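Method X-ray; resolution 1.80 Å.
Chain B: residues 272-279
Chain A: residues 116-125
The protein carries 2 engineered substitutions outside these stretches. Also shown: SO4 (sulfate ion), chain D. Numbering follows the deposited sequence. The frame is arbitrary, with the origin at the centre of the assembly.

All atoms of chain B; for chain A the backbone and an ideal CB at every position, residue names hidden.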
# COMPACT_ATOMS: atom_id res chain seq x y z
N VAL B 272 -16.89 -9.77 -10.54
CA VAL B 272 -17.56 -8.55 -10.84
C VAL B 272 -18.63 -8.35 -9.75
O VAL B 272 -19.49 -9.25 -9.56
CB VAL B 272 -18.25 -8.64 -12.24
CG1 VAL B 272 -19.08 -7.41 -12.47
CG2 VAL B 272 -17.16 -8.78 -13.29
N ILE B 273 -18.57 -7.25 -8.98
CA ILE B 273 -19.58 -6.92 -8.01
C ILE B 273 -20.51 -5.81 -8.42
O ILE B 273 -21.54 -5.53 -7.77
CB ILE B 273 -18.98 -6.62 -6.57
CG1 ILE B 273 -18.04 -5.41 -6.61
CG2 ILE B 273 -18.24 -7.80 -6.03
CD1 ILE B 273 -17.53 -4.99 -5.22
N GLY B 274 -20.22 -5.12 -9.52
CA GLY B 274 -21.12 -4.09 -9.93
C GLY B 274 -20.84 -3.75 -11.39
O GLY B 274 -19.71 -4.03 -11.92
N THR B 275 -21.87 -3.29 -12.09
CA THR B 275 -21.72 -2.81 -13.44
C THR B 275 -22.18 -1.37 -13.50
O THR B 275 -22.95 -0.88 -12.66
CB THR B 275 -22.53 -3.62 -14.50
OG1 THR B 275 -23.90 -3.41 -14.22
CG2 THR B 275 -22.20 -5.03 -14.46
N LYS B 276 -21.70 -0.67 -14.52
CA LYS B 276 -22.22 0.64 -14.91
C LYS B 276 -22.34 0.65 -16.46
O LYS B 276 -21.31 0.67 -17.17
CB LYS B 276 -21.38 1.81 -14.44
CG LYS B 276 -21.04 1.75 -13.01
CD LYS B 276 -19.97 2.75 -12.60
CE LYS B 276 -19.73 2.54 -11.10
NZ LYS B 276 -20.90 2.56 -10.13
N THR B 277 -23.57 0.51 -16.96
CA THR B 277 -23.79 0.37 -18.38
C THR B 277 -24.20 1.61 -19.09
O THR B 277 -24.29 1.61 -20.31
CB THR B 277 -24.82 -0.78 -18.68
OG1 THR B 277 -26.04 -0.50 -18.02
CG2 THR B 277 -24.35 -2.09 -18.18
N ARG B 278 -24.40 2.69 -18.36
CA ARG B 278 -24.93 3.91 -18.96
C ARG B 278 -24.04 4.51 -20.05
O ARG B 278 -24.52 5.13 -20.97
CB ARG B 278 -25.28 4.95 -17.90
CG ARG B 278 -24.09 5.46 -17.14
CD ARG B 278 -24.47 6.65 -16.28
NE ARG B 278 -25.43 6.35 -15.23
CZ ARG B 278 -25.08 5.91 -14.03
NH1 ARG B 278 -23.81 5.68 -13.77
NH2 ARG B 278 -25.99 5.68 -13.11
N GLY B 279 -22.74 4.36 -19.90
CA GLY B 279 -21.82 4.95 -20.84
C GLY B 279 -21.77 4.28 -22.20
O GLY B 279 -22.28 3.20 -22.40
N UNK A 116 -26.23 4.54 -3.10
CA UNK A 116 -26.06 3.90 -4.38
C UNK A 116 -26.04 4.90 -5.54
O UNK A 116 -26.50 6.00 -5.40
CB UNK A 116 -27.18 2.87 -4.59
N UNK A 117 -25.45 4.50 -6.65
CA UNK A 117 -25.40 5.34 -7.82
C UNK A 117 -25.68 4.62 -9.14
O UNK A 117 -25.43 5.15 -10.18
CB UNK A 117 -24.02 6.01 -7.89
N UNK A 118 -26.18 3.39 -9.06
CA UNK A 118 -26.39 2.60 -10.28
C UNK A 118 -27.62 1.71 -10.20
O UNK A 118 -27.94 1.21 -9.14
CB UNK A 118 -25.16 1.74 -10.56
N UNK A 119 -28.28 1.44 -11.33
CA UNK A 119 -29.42 0.50 -11.19
C UNK A 119 -29.00 -0.90 -10.83
O UNK A 119 -29.77 -1.61 -10.17
CB UNK A 119 -30.23 0.45 -12.49
N UNK A 120 -27.76 -1.31 -11.14
CA UNK A 120 -27.31 -2.64 -10.81
C UNK A 120 -27.14 -2.91 -9.30
O UNK A 120 -26.97 -4.02 -8.87
CB UNK A 120 -25.98 -2.90 -11.52
N UNK A 121 -27.15 -1.85 -8.50
CA UNK A 121 -27.03 -1.94 -7.04
C UNK A 121 -28.34 -2.24 -6.31
O UNK A 121 -28.35 -2.69 -5.19
CB UNK A 121 -26.46 -0.63 -6.50
N UNK A 122 -29.45 -1.96 -6.98
CA UNK A 122 -30.75 -1.95 -6.30
C UNK A 122 -31.12 -3.35 -5.86
O UNK A 122 -31.47 -3.60 -4.67
CB UNK A 122 -31.84 -1.38 -7.21
N UNK A 123 -31.08 -4.32 -6.78
CA UNK A 123 -31.49 -5.68 -6.38
C UNK A 123 -30.63 -6.32 -5.28
O UNK A 123 -31.17 -7.00 -4.40
CB UNK A 123 -31.46 -6.59 -7.61
N UNK A 124 -29.33 -6.09 -5.30
CA UNK A 124 -28.40 -6.53 -4.25
C UNK A 124 -28.86 -5.96 -2.90
O UNK A 124 -28.90 -6.71 -1.91
CB UNK A 124 -26.97 -6.09 -4.57
N UNK A 125 -29.16 -4.65 -2.83
CA UNK A 125 -29.54 -3.99 -1.59
C UNK A 125 -30.93 -4.50 -1.08
O UNK A 125 -31.13 -4.79 0.12
CB UNK A 125 -29.57 -2.48 -1.81
S SO4 D . -20.00 6.58 -14.00
O1 SO4 D . -21.05 6.00 -14.80
O2 SO4 D . -20.37 6.75 -12.60
O3 SO4 D . -19.68 7.87 -14.55
O4 SO4 D . -18.83 5.75 -14.11

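At 116 the backbone is extended and no chain B atom lies within 5.5 Å of CB, so chain B sets no preference; Phe A116 makes no contact.

At 117 the CA-to-CB bond points sideways, yet the ideal CB lies 5.2 Å from Lys B276 NZ. A short acidic or amide side chain could reach that ammonium. The backbone contributes whatever the residue: its O accepts a hydrogen bond from Arg B278 NH2 at 3.0 Å, with an N-H...O angle of 164°. The residue is Asp A117. With chi1 at 64° (p), its OD1 comes 3.1 Å from Lys B276 NZ, a salt bridge whose hydrogen bond is weak, while water 1 links OD2 to the same NZ.

Position 118 points toward chain B, its ideal CB 4.0 Å from Thr B275 O, 4.4 Å from Lys B276 NZ and 4.8 Å from Arg B278 NH2. The two cationic groups favour an acid; the carbonyl alone would favour a donor, so Asn is also plausible. It is Asp A118. Its OD2 sits 2.9 Å from Thr B275 O, but both are acceptors and no hydrogen bond results. Instead, Asp A118 OD2 accepts a hydrogen bond from the backbone N of position 120, in its own chain, at 2.8 Å. Toward Arg B278 the contact is electrostatic: OD1 to NH1 is a long salt bridge of 3.9 Å, with OD1 well out of the guanidinium plane. Water 3 donates to OD1 and accepts from Arg B278 N.

The phi of -67° at 119 permits proline, and the sideways CB has no close partner. Pro A119 brings its CD to 4.2 Å from Arg B278 NH2.

At 120 the CB points toward chain B and lies 3.4 Å from Thr B275 OG1, leaving little room for bulk. Ser, Ala or Gly would suit, and a hydroxyl could also address the carbonyl of Thr B275. Ser A120 places OG 2.9 Å from Thr B275 O and equally 2.9 Å from Asp A118 OD2, so its single proton has two candidate acceptors.

Positions 121, 122 and 123 have no chain B atom within 5.5 Å of CB; many residues would serve. They are Glu A121, Ile A122 and Asp A123.

Position 124, helical, points toward chain B from a distance, so a long donor such as Lys or Arg would suit, as it could reach the carbonyl of Ile B273. Lys A124 NZ donates a hydrogen bond to Ile B273 O at 2.6 Å. Lys A124 NZ also forms a salt bridge with Glu A121 OE1 at 3.0 Å.

Position 125, also helical, is out of reach; Met A125 makes no contact.

Chain A (116-125) FDDPSEIDKM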
# COMPACT_ATOMS: atom_id res chain seq x y z
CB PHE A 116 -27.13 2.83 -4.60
CG PHE A 116 -28.48 3.37 -4.93
CD1 PHE A 116 -29.15 4.18 -4.05
CD2 PHE A 116 -29.10 3.05 -6.13
CE1 PHE A 116 -30.41 4.67 -4.35
CE2 PHE A 116 -30.34 3.54 -6.44
CZ PHE A 116 -30.99 4.35 -5.55
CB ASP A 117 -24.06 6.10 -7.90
CG ASP A 117 -22.86 5.18 -8.05
OD1 ASP A 117 -23.02 4.03 -8.45
OD2 ASP A 117 -21.75 5.64 -7.78
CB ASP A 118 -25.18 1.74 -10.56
CG ASP A 118 -25.13 1.27 -11.99
OD1 ASP A 118 -24.57 2.01 -12.82
OD2 ASP A 118 -25.66 0.19 -12.28
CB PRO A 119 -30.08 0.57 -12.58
CG PRO A 119 -29.17 1.28 -13.48
CD PRO A 119 -28.18 2.07 -12.67
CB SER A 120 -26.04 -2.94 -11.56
OG SER A 120 -24.86 -2.28 -11.06
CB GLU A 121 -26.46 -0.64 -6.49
CG GLU A 121 -25.91 -0.74 -5.07
CD GLU A 121 -24.64 -1.55 -4.94
OE1 GLU A 121 -24.13 -2.01 -5.96
OE2 GLU A 121 -24.17 -1.73 -3.81
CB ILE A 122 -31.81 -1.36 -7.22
CG1 ILE A 122 -31.58 0.12 -7.46
CG2 ILE A 122 -33.25 -1.61 -6.62
CD1 ILE A 122 -32.49 0.76 -8.50
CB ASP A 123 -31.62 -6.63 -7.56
CG ASP A 123 -32.86 -6.27 -8.45
OD1 ASP A 123 -33.69 -5.40 -8.06
OD2 ASP A 123 -32.96 -6.85 -9.58
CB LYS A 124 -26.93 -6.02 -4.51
CG LYS A 124 -26.20 -6.63 -5.67
CD LYS A 124 -24.98 -5.77 -6.19
CE LYS A 124 -23.98 -5.48 -5.14
NZ LYS A 124 -22.81 -4.65 -5.64
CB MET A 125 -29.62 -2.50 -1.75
CG MET A 125 -28.24 -1.81 -1.94
SD MET A 125 -28.34 -0.05 -1.90
CE MET A 125 -29.30 0.32 -3.37
O HOH W 1 -19.56 3.78 -8.00
O HOH W 2 -22.95 4.17 -11.47
O HOH W 3 -25.18 2.59 -15.42
O HOH W 4 -25.29 -0.98 -14.60
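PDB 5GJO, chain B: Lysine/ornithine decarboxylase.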